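Peptidyl-prolyl cis-trans isomerase cyclophilin-type (Toxoplasma gondii, PDB 3BO7) probably speeds protein folding by catalysing the cis-trans isomerisation of peptide bonds preceding proline. Local coordinates at residues R10-Q15 and E168-K173; N19-A24 and F136-G141. All coordinates share one frame; numbering follows the deposited sequence.

Contact 1 of 2, residues R10-Q15 and E168-K173; sequences RIVTTQ and EIIVFK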
ATOM      1  N   ARG A  10      -6.899   7.928  -5.983  1.00 35.16           N
ATOM      2  CA  ARG A  10      -5.757   8.805  -5.752  1.00 35.62           C
ATOM      3  C   ARG A  10      -5.441   8.916  -4.257  1.00 35.72           C
ATOM      4  O   ARG A  10      -6.313   9.240  -3.442  1.00 35.61           O
ATOM      5  CB  ARG A  10      -6.011  10.190  -6.349  1.00 35.29           C
ATOM      6  CG  ARG A  10      -4.823  11.136  -6.270  1.00 36.03           C
ATOM      7  CD  ARG A  10      -5.192  12.502  -6.817  1.00 37.07           C
ATOM      8  NE  ARG A  10      -5.346  12.445  -8.264  1.00 38.15           N
ATOM      9  CZ  ARG A  10      -6.093  13.274  -8.985  1.00 37.19           C
ATOM     10  NH1 ARG A  10      -6.766  14.238  -8.396  1.00 37.77           N
ATOM     11  NH2 ARG A  10      -6.156  13.131 -10.304  1.00 37.26           N
ATOM     12  N   ILE A  11      -4.193   8.626  -3.908  1.00 36.04           N
ATOM     13  CA  ILE A  11      -3.694   8.865  -2.556  1.00 36.42           C
ATOM     14  C   ILE A  11      -3.065  10.254  -2.547  1.00 36.50           C
ATOM     15  O   ILE A  11      -2.106  10.500  -3.284  1.00 36.46           O
ATOM     16  CB  ILE A  11      -2.646   7.798  -2.124  1.00 36.39           C
ATOM     17  CG1 ILE A  11      -3.306   6.423  -1.982  1.00 36.91           C
ATOM     18  CG2 ILE A  11      -1.964   8.198  -0.814  1.00 36.29           C
ATOM     19  CD1 ILE A  11      -2.332   5.269  -1.646  1.00 36.71           C
ATOM     20  N   VAL A  12      -3.619  11.155  -1.734  1.00 36.57           N
ATOM     21  CA  VAL A  12      -3.109  12.516  -1.615  1.00 36.98           C
ATOM     22  C   VAL A  12      -2.274  12.611  -0.348  1.00 37.61           C
ATOM     23  O   VAL A  12      -2.802  12.445   0.763  1.00 37.53           O
ATOM     24  CB  VAL A  12      -4.258  13.580  -1.545  1.00 37.03           C
ATOM     25  CG1 VAL A  12      -3.688  15.003  -1.633  1.00 37.42           C
ATOM     26  CG2 VAL A  12      -5.290  13.361  -2.627  1.00 36.47           C
ATOM     27  N   THR A  13      -0.975  12.867  -0.496  1.00 38.29           N
ATOM     28  CA  THR A  13      -0.122  13.017   0.688  1.00 39.37           C
ATOM     29  C   THR A  13       0.429  14.431   0.826  1.00 39.88           C
ATOM     30  O   THR A  13       0.300  15.262  -0.079  1.00 40.28           O
ATOM     31  CB  THR A  13       1.049  11.982   0.761  1.00 39.38           C
ATOM     32  OG1 THR A  13       2.108  12.367  -0.126  1.00 40.13           O
ATOM     33  CG2 THR A  13       0.573  10.554   0.438  1.00 39.30           C
ATOM     34  N   THR A  14       1.052  14.687   1.970  1.00 40.28           N
ATOM     35  CA  THR A  14       1.687  15.968   2.250  1.00 40.41           C
ATOM     36  C   THR A  14       2.916  16.199   1.368  1.00 40.68           C
ATOM     37  O   THR A  14       3.513  17.274   1.410  1.00 40.85           O
ATOM     38  CB  THR A  14       2.094  16.063   3.743  1.00 40.61           C
ATOM     39  OG1 THR A  14       2.975  14.982   4.077  1.00 40.55           O
ATOM     40  CG2 THR A  14       0.860  15.995   4.650  1.00 40.75           C
ATOM     41  N   GLN A  15       3.296  15.191   0.580  1.00 40.78           N
ATOM     42  CA  GLN A  15       4.480  15.284  -0.280  1.00 40.85           C
ATOM     43  C   GLN A  15       4.229  14.696  -1.667  1.00 41.00           C
ATOM     44  O   GLN A  15       5.098  14.034  -2.243  1.00 41.05           O
ATOM     45  CB  GLN A  15       5.683  14.600   0.370  1.00 40.93           C
ATOM     46  CG  GLN A  15       6.158  15.251   1.666  1.00 41.32           C
ATOM     47  CD  GLN A  15       7.334  14.534   2.287  1.00 40.92           C
ATOM     48  OE1 GLN A  15       8.248  14.107   1.592  1.00 40.58           O
ATOM     49  NE2 GLN A  15       7.317  14.404   3.613  1.00 42.74           N
ATOM     50  N   GLU A 168      -5.674  12.282   2.313  1.00 41.79           N
ATOM     51  CA  GLU A 168      -6.930  11.641   1.940  1.00 42.01           C
ATOM     52  C   GLU A 168      -6.710  10.684   0.798  1.00 41.05           C
ATOM     53  O   GLU A 168      -5.696  10.753   0.100  1.00 40.93           O
ATOM     54  CB  GLU A 168      -7.976  12.681   1.508  1.00 42.19           C
ATOM     55  CG  GLU A 168      -7.584  13.447   0.247  1.00 42.79           C
ATOM     56  CD  GLU A 168      -8.681  14.347  -0.275  1.00 43.59           C
ATOM     57  OE1 GLU A 168      -9.844  14.224   0.172  1.00 46.91           O
ATOM     58  OE2 GLU A 168      -8.373  15.185  -1.147  1.00 45.68           O
ATOM     59  N   ILE A 169      -7.688   9.807   0.606  1.00 40.41           N
ATOM     60  CA  ILE A 169      -7.726   8.938  -0.555  1.00 39.70           C
ATOM     61  C   ILE A 169      -9.033   9.181  -1.303  1.00 39.35           C
ATOM     62  O   ILE A 169     -10.127   9.076  -0.729  1.00 39.55           O
ATOM     63  CB  ILE A 169      -7.528   7.450  -0.175  1.00 39.68           C
ATOM     64  CG1 ILE A 169      -6.197   7.280   0.581  1.00 39.17           C
ATOM     65  CG2 ILE A 169      -7.582   6.567  -1.420  1.00 39.12           C
ATOM     66  CD1 ILE A 169      -5.822   5.840   0.920  1.00 39.57           C
ATOM     67  N   ILE A 170      -8.908   9.558  -2.572  1.00 38.49           N
ATOM     68  CA  ILE A 170     -10.075   9.779  -3.413  1.00 37.92           C
ATOM     69  C   ILE A 170     -10.294   8.530  -4.252  1.00 37.86           C
ATOM     70  O   ILE A 170      -9.421   8.138  -5.024  1.00 37.70           O
ATOM     71  CB  ILE A 170      -9.934  11.035  -4.336  1.00 38.01           C
ATOM     72  CG1 ILE A 170      -9.518  12.278  -3.529  1.00 38.22           C
ATOM     73  CG2 ILE A 170     -11.243  11.278  -5.108  1.00 37.10           C
ATOM     74  CD1 ILE A 170      -9.167  13.511  -4.376  1.00 37.30           C
ATOM     75  N   VAL A 171     -11.452   7.900  -4.080  1.00 37.74           N
ATOM     76  CA  VAL A 171     -11.808   6.741  -4.883  1.00 37.72           C
ATOM     77  C   VAL A 171     -12.671   7.192  -6.063  1.00 37.71           C
ATOM     78  O   VAL A 171     -13.722   7.790  -5.876  1.00 37.47           O
ATOM     79  CB  VAL A 171     -12.513   5.642  -4.045  1.00 37.68           C
ATOM     80  CG1 VAL A 171     -12.866   4.448  -4.915  1.00 37.22           C
ATOM     81  CG2 VAL A 171     -11.623   5.200  -2.881  1.00 37.10           C
ATOM     82  N   PHE A 172     -12.193   6.911  -7.273  1.00 37.83           N
ATOM     83  CA  PHE A 172     -12.882   7.289  -8.503  1.00 37.94           C
ATOM     84  C   PHE A 172     -13.709   6.144  -9.065  1.00 38.37           C
ATOM     85  O   PHE A 172     -14.583   6.361  -9.903  1.00 38.68           O
ATOM     86  CB  PHE A 172     -11.876   7.749  -9.566  1.00 37.70           C
ATOM     87  CG  PHE A 172     -11.192   9.035  -9.232  1.00 37.25           C
ATOM     88  CD1 PHE A 172     -11.784  10.256  -9.544  1.00 37.30           C
ATOM     89  CD2 PHE A 172      -9.953   9.031  -8.603  1.00 36.77           C
ATOM     90  CE1 PHE A 172     -11.144  11.453  -9.225  1.00 37.14           C
ATOM     91  CE2 PHE A 172      -9.307  10.218  -8.293  1.00 35.96           C
ATOM     92  CZ  PHE A 172      -9.902  11.428  -8.598  1.00 36.97           C
ATOM     93  N   LYS A 173     -13.406   4.921  -8.632  1.00 38.77           N
ATOM     94  CA  LYS A 173     -14.159   3.742  -9.062  1.00 38.81           C
ATOM     95  C   LYS A 173     -13.916   2.547  -8.149  1.00 39.00           C
ATOM     96  O   LYS A 173     -12.790   2.072  -7.992  1.00 38.89           O
ATOM     97  CB  LYS A 173     -13.841   3.363 -10.512  1.00 38.69           C
ATOM     98  CG  LYS A 173     -14.784   2.317 -11.056  1.00 39.14           C
ATOM     99  CD  LYS A 173     -14.251   1.709 -12.318  1.00 41.12           C
ATOM    100  CE  LYS A 173     -15.217   0.675 -12.875  1.00 42.15           C
ATOM    101  NZ  LYS A 173     -14.553  -0.078 -13.971  1.00 43.79           N
TER

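Contact 2 of 2, residues N19-A24 and F136-G141; sequences NIELHA and FGRVVG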
ATOM      1  N   ASN A  19      -1.667   8.251  -8.366  1.00 37.92           N
ATOM      2  CA  ASN A  19      -2.807   7.662  -9.060  1.00 37.69           C
ATOM      3  C   ASN A  19      -2.627   6.157  -9.174  1.00 37.26           C
ATOM      4  O   ASN A  19      -1.584   5.669  -9.632  1.00 37.48           O
ATOM      5  CB  ASN A  19      -2.994   8.295 -10.443  1.00 37.84           C
ATOM      6  CG  ASN A  19      -3.574   9.704 -10.373  1.00 38.34           C
ATOM      7  OD1 ASN A  19      -4.220  10.089  -9.394  1.00 37.88           O
ATOM      8  ND2 ASN A  19      -3.352  10.474 -11.425  1.00 40.42           N
ATOM      9  N   ILE A  20      -3.644   5.424  -8.748  1.00 36.47           N
ATOM     10  CA  ILE A  20      -3.512   3.984  -8.574  1.00 35.89           C
ATOM     11  C   ILE A  20      -4.642   3.201  -9.243  1.00 35.39           C
ATOM     12  O   ILE A  20      -5.812   3.554  -9.136  1.00 34.49           O
ATOM     13  CB  ILE A  20      -3.368   3.623  -7.053  1.00 36.07           C
ATOM     14  CG1 ILE A  20      -1.948   3.957  -6.572  1.00 35.73           C
ATOM     15  CG2 ILE A  20      -3.718   2.155  -6.784  1.00 35.66           C
ATOM     16  CD1 ILE A  20      -1.811   4.060  -5.095  1.00 37.32           C
ATOM     17  N   GLU A  21      -4.250   2.149  -9.953  1.00 35.33           N
ATOM     18  CA  GLU A  21      -5.170   1.150 -10.459  1.00 34.98           C
ATOM     19  C   GLU A  21      -5.134  -0.077  -9.557  1.00 34.54           C
ATOM     20  O   GLU A  21      -4.061  -0.601  -9.249  1.00 34.24           O
ATOM     21  CB  GLU A  21      -4.767   0.759 -11.870  1.00 35.28           C
ATOM     22  CG  GLU A  21      -5.560  -0.388 -12.457  1.00 36.93           C
ATOM     23  CD  GLU A  21      -5.184  -0.649 -13.890  1.00 39.93           C
ATOM     24  OE1 GLU A  21      -4.036  -1.073 -14.148  1.00 42.06           O
ATOM     25  OE2 GLU A  21      -6.038  -0.421 -14.767  1.00 42.55           O
ATOM     26  N   LEU A  22      -6.313  -0.540  -9.149  1.00 33.98           N
ATOM     27  CA  LEU A  22      -6.425  -1.755  -8.360  1.00 33.25           C
ATOM     28  C   LEU A  22      -6.834  -2.952  -9.220  1.00 33.18           C
ATOM     29  O   LEU A  22      -7.817  -2.884  -9.948  1.00 32.99           O
ATOM     30  CB  LEU A  22      -7.431  -1.551  -7.227  1.00 33.20           C
ATOM     31  CG  LEU A  22      -7.113  -0.545  -6.121  1.00 32.38           C
ATOM     32  CD1 LEU A  22      -8.221  -0.617  -5.107  1.00 32.99           C
ATOM     33  CD2 LEU A  22      -5.782  -0.815  -5.448  1.00 30.64           C
ATOM     34  N   HIS A  23      -6.086  -4.049  -9.117  1.00 33.03           N
ATOM     35  CA  HIS A  23      -6.392  -5.276  -9.856  1.00 33.09           C
ATOM     36  C   HIS A  23      -7.460  -6.139  -9.174  1.00 33.22           C
ATOM     37  O   HIS A  23      -7.201  -7.278  -8.783  1.00 33.14           O
ATOM     38  CB  HIS A  23      -5.127  -6.102 -10.086  1.00 32.89           C
ATOM     39  CG  HIS A  23      -4.011  -5.334 -10.712  1.00 33.36           C
ATOM     40  ND1 HIS A  23      -4.133  -4.702 -11.932  1.00 33.26           N
ATOM     41  CD2 HIS A  23      -2.743  -5.108 -10.295  1.00 33.54           C
ATOM     42  CE1 HIS A  23      -2.990  -4.114 -12.235  1.00 33.71           C
ATOM     43  NE2 HIS A  23      -2.130  -4.346 -11.259  1.00 34.11           N
ATOM     44  N   ALA A  24      -8.661  -5.578  -9.054  1.00 33.42           N
ATOM     45  CA  ALA A  24      -9.835  -6.257  -8.503  1.00 33.41           C
ATOM     46  C   ALA A  24     -10.202  -7.531  -9.255  1.00 33.76           C
ATOM     47  O   ALA A  24     -10.946  -8.376  -8.733  1.00 33.90           O
ATOM     48  CB  ALA A  24     -11.008  -5.307  -8.496  1.00 33.31           C
ATOM     49  N   PHE A 136      -1.779  -6.124  -5.551  1.00 30.47           N
ATOM     50  CA  PHE A 136      -3.176  -5.796  -5.793  1.00 30.87           C
ATOM     51  C   PHE A 136      -3.363  -4.495  -6.566  1.00 31.26           C
ATOM     52  O   PHE A 136      -4.491  -4.068  -6.806  1.00 31.36           O
ATOM     53  CB  PHE A 136      -4.003  -5.844  -4.488  1.00 30.41           C
ATOM     54  CG  PHE A 136      -3.655  -4.771  -3.478  1.00 31.16           C
ATOM     55  CD1 PHE A 136      -4.530  -3.709  -3.246  1.00 30.51           C
ATOM     56  CD2 PHE A 136      -2.481  -4.837  -2.734  1.00 30.49           C
ATOM     57  CE1 PHE A 136      -4.225  -2.726  -2.317  1.00 30.03           C
ATOM     58  CE2 PHE A 136      -2.172  -3.851  -1.808  1.00 30.86           C
ATOM     59  CZ  PHE A 136      -3.047  -2.799  -1.593  1.00 30.01           C
ATOM     60  N   GLY A 137      -2.262  -3.885  -6.978  1.00 31.75           N
ATOM     61  CA  GLY A 137      -2.348  -2.705  -7.815  1.00 32.57           C
ATOM     62  C   GLY A 137      -1.052  -2.213  -8.417  1.00 33.25           C
ATOM     63  O   GLY A 137      -0.000  -2.850  -8.298  1.00 32.84           O
ATOM     64  N   ARG A 138      -1.150  -1.069  -9.083  1.00 34.11           N
ATOM     65  CA  ARG A 138       0.010  -0.370  -9.621  1.00 35.14           C
ATOM     66  C   ARG A 138      -0.244   1.131  -9.685  1.00 35.09           C
ATOM     67  O   ARG A 138      -1.377   1.576  -9.873  1.00 35.32           O
ATOM     68  CB  ARG A 138       0.387  -0.909 -11.001  1.00 35.47           C
ATOM     69  CG  ARG A 138      -0.754  -0.854 -12.010  1.00 37.56           C
ATOM     70  CD  ARG A 138      -0.256  -1.070 -13.422  1.00 39.28           C
ATOM     71  NE  ARG A 138      -1.342  -0.925 -14.388  1.00 41.05           N
ATOM     72  CZ  ARG A 138      -1.191  -0.466 -15.627  1.00 42.84           C
ATOM     73  NH1 ARG A 138       0.004  -0.090 -16.066  1.00 43.73           N
ATOM     74  NH2 ARG A 138      -2.241  -0.374 -16.429  1.00 43.46           N
ATOM     75  N   VAL A 139       0.824   1.901  -9.519  1.00 35.66           N
ATOM     76  CA  VAL A 139       0.787   3.353  -9.691  1.00 36.12           C
ATOM     77  C   VAL A 139       0.786   3.662 -11.192  1.00 36.61           C
ATOM     78  O   VAL A 139       1.734   3.340 -11.893  1.00 36.77           O
ATOM     79  CB  VAL A 139       1.992   4.034  -8.974  1.00 36.01           C
ATOM     80  CG1 VAL A 139       1.948   5.551  -9.122  1.00 35.87           C
ATOM     81  CG2 VAL A 139       2.022   3.660  -7.507  1.00 35.73           C
ATOM     82  N   VAL A 140      -0.305   4.253 -11.670  1.00 37.40           N
ATOM     83  CA  VAL A 140      -0.477   4.610 -13.082  1.00 38.05           C
ATOM     84  C   VAL A 140      -0.215   6.107 -13.326  1.00 38.85           C
ATOM     85  O   VAL A 140      -0.227   6.578 -14.463  1.00 38.97           O
ATOM     86  CB  VAL A 140      -1.892   4.224 -13.616  1.00 38.00           C
ATOM     87  CG1 VAL A 140      -2.056   2.709 -13.684  1.00 37.51           C
ATOM     88  CG2 VAL A 140      -3.006   4.854 -12.767  1.00 37.55           C
ATOM     89  N   GLY A 141       0.017   6.842 -12.245  1.00 39.55           N
ATOM     90  CA  GLY A 141       0.374   8.248 -12.322  1.00 40.42           C
ATOM     91  C   GLY A 141       0.955   8.737 -11.008  1.00 41.22           C
ATOM     92  O   GLY A 141       0.385   8.503  -9.939  1.00 41.15           O
TER
HETATM   93  O   HOH W   1       0.894  -4.263 -10.468  1.00 36.03           O

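Contact 1 of 2, residues R10-Q15 and E168-K173
Arg10 N donates to Ile170 O at 2.7 Å, the shortest of four backbone bonds tying 10-13 to 168-171. Ile170 N returns to Arg10 O, and Val12 N meets Glu168 O at 2.8 Å; the fourth bond, Glu168 N to Val12 O, spans 3.3 Å. Between these hydrogen-bonded pairs, Ile11 and Ile169 form a non-hydrogen-bonded pair whose side chains lie side by side, with Ile169 CD1 3.9 Å from Ile11 CG1. They face the interior of the eight-stranded antiparallel barrel of cyclophilins; Ile169 also touches Cys38 of helix 28-39 and Phe43 of the loop after it. On the other face, with Arg10 and Ile170, the methylene CG of Glu168, set between its backbone N and carbonyl carbon (chi1 64°), runs alongside Val12 and comes 3.7 Å from Val12 CG2. Beyond Ile170, the edge of the Phe172 ring meets Arg10, CE2 lying 3.8 Å from Arg10 CB, while Phe172 CZ sits over the centre of one face of the guanidinium. Arg10 NE is hydrogen-bonded to Asn19 OD1 on the next strand. Phe172 and Lys173 both pair with Tyr8, a classic beta bulge where the last strand turns a corner.

Contact 2 of 2, residues N19-A24 and F136-G141
Glu21 and Arg138, side by side on one face of the sheet, form a salt bridge in which a single carboxylate oxygen takes both bonds. Arg138 NE reaches Glu21 OE1 at 2.7 Å, nearly in line with the C-O bond, and Arg138 NH2 meets the same OE1 at 3.0 Å from the syn side. OE1 lies close to the guanidinium plane, but the carboxylate is turned 38° from it. Val140 CG1 rests 3.7 Å above the centre of one guanidinium face, and Tyr8 OH holds Glu21 OE2. The side chains of His23 and Arg138 cross at about a right angle, His23 NE2 nearest Arg138 CG; their nearly parallel planes (12°) are not stacked. His23 NE2 binds a water that donates to Gly137 O at 2.7 Å, and its ND1 is hydrogen-bonded to Lys6 NZ.

Glu21 and Arg138 form an antiparallel hydrogen-bonded pair, N to O in both directions, and His23 N closes one end on Phe136 O. At the other end a classic beta bulge places both Val140 and Gly141 opposite Asn19: Asn19 O accepts from Val140 N at 2.8 Å and from Gly141 N at 3.3 Å, both on the same face of its carbonyl plane. Gly137, without a side chain, brings its CA within 3.1 Å of Glu21 O.

Ile20, Leu22 and Val139 point to the opposite face, where the ring of Phe136 lies beside Leu22. Leu22 CD2 touches Phe136 CD1 at 3.8 Å. Ile20 crosses Val139 obliquely, CG1 against Val139 CG2. This face forms part of the barrel core. Leu105 of strand 104-107 packs on Ile20, Leu22 and Phe136, Leu9 of strand 7-13 adjoins Ile20 and Leu22, and helix 28-39 closes over Leu22 and Phe136 through Cys31, with Phe34 meeting the phenylalanine ring.

Both contacts are antiparallel pairings in one sheet, joined by the consecutive strands 7-13 and 16-22. Contact 1 is a surface pairing that attaches the last strand, 166-171, to the first, whereas contact 2 is largely buried and adds strand 135-141 on the far side of strand 16-22. On the inward face the two share a hydrophobic core, Ile11 CD1 packing on Ile20 CD1 at 3.7 Å. Their outward faces differ: contact 1 relies on aliphatic and aromatic carbon contacts, contact 2 on an ion pair and a water bridge. Strand 166-171 bulges against Tyr8, beyond contact 1's pairing, whereas the bulge in contact 2 lies within it. The side chains of Arg10 and Asn19 link the two contacts.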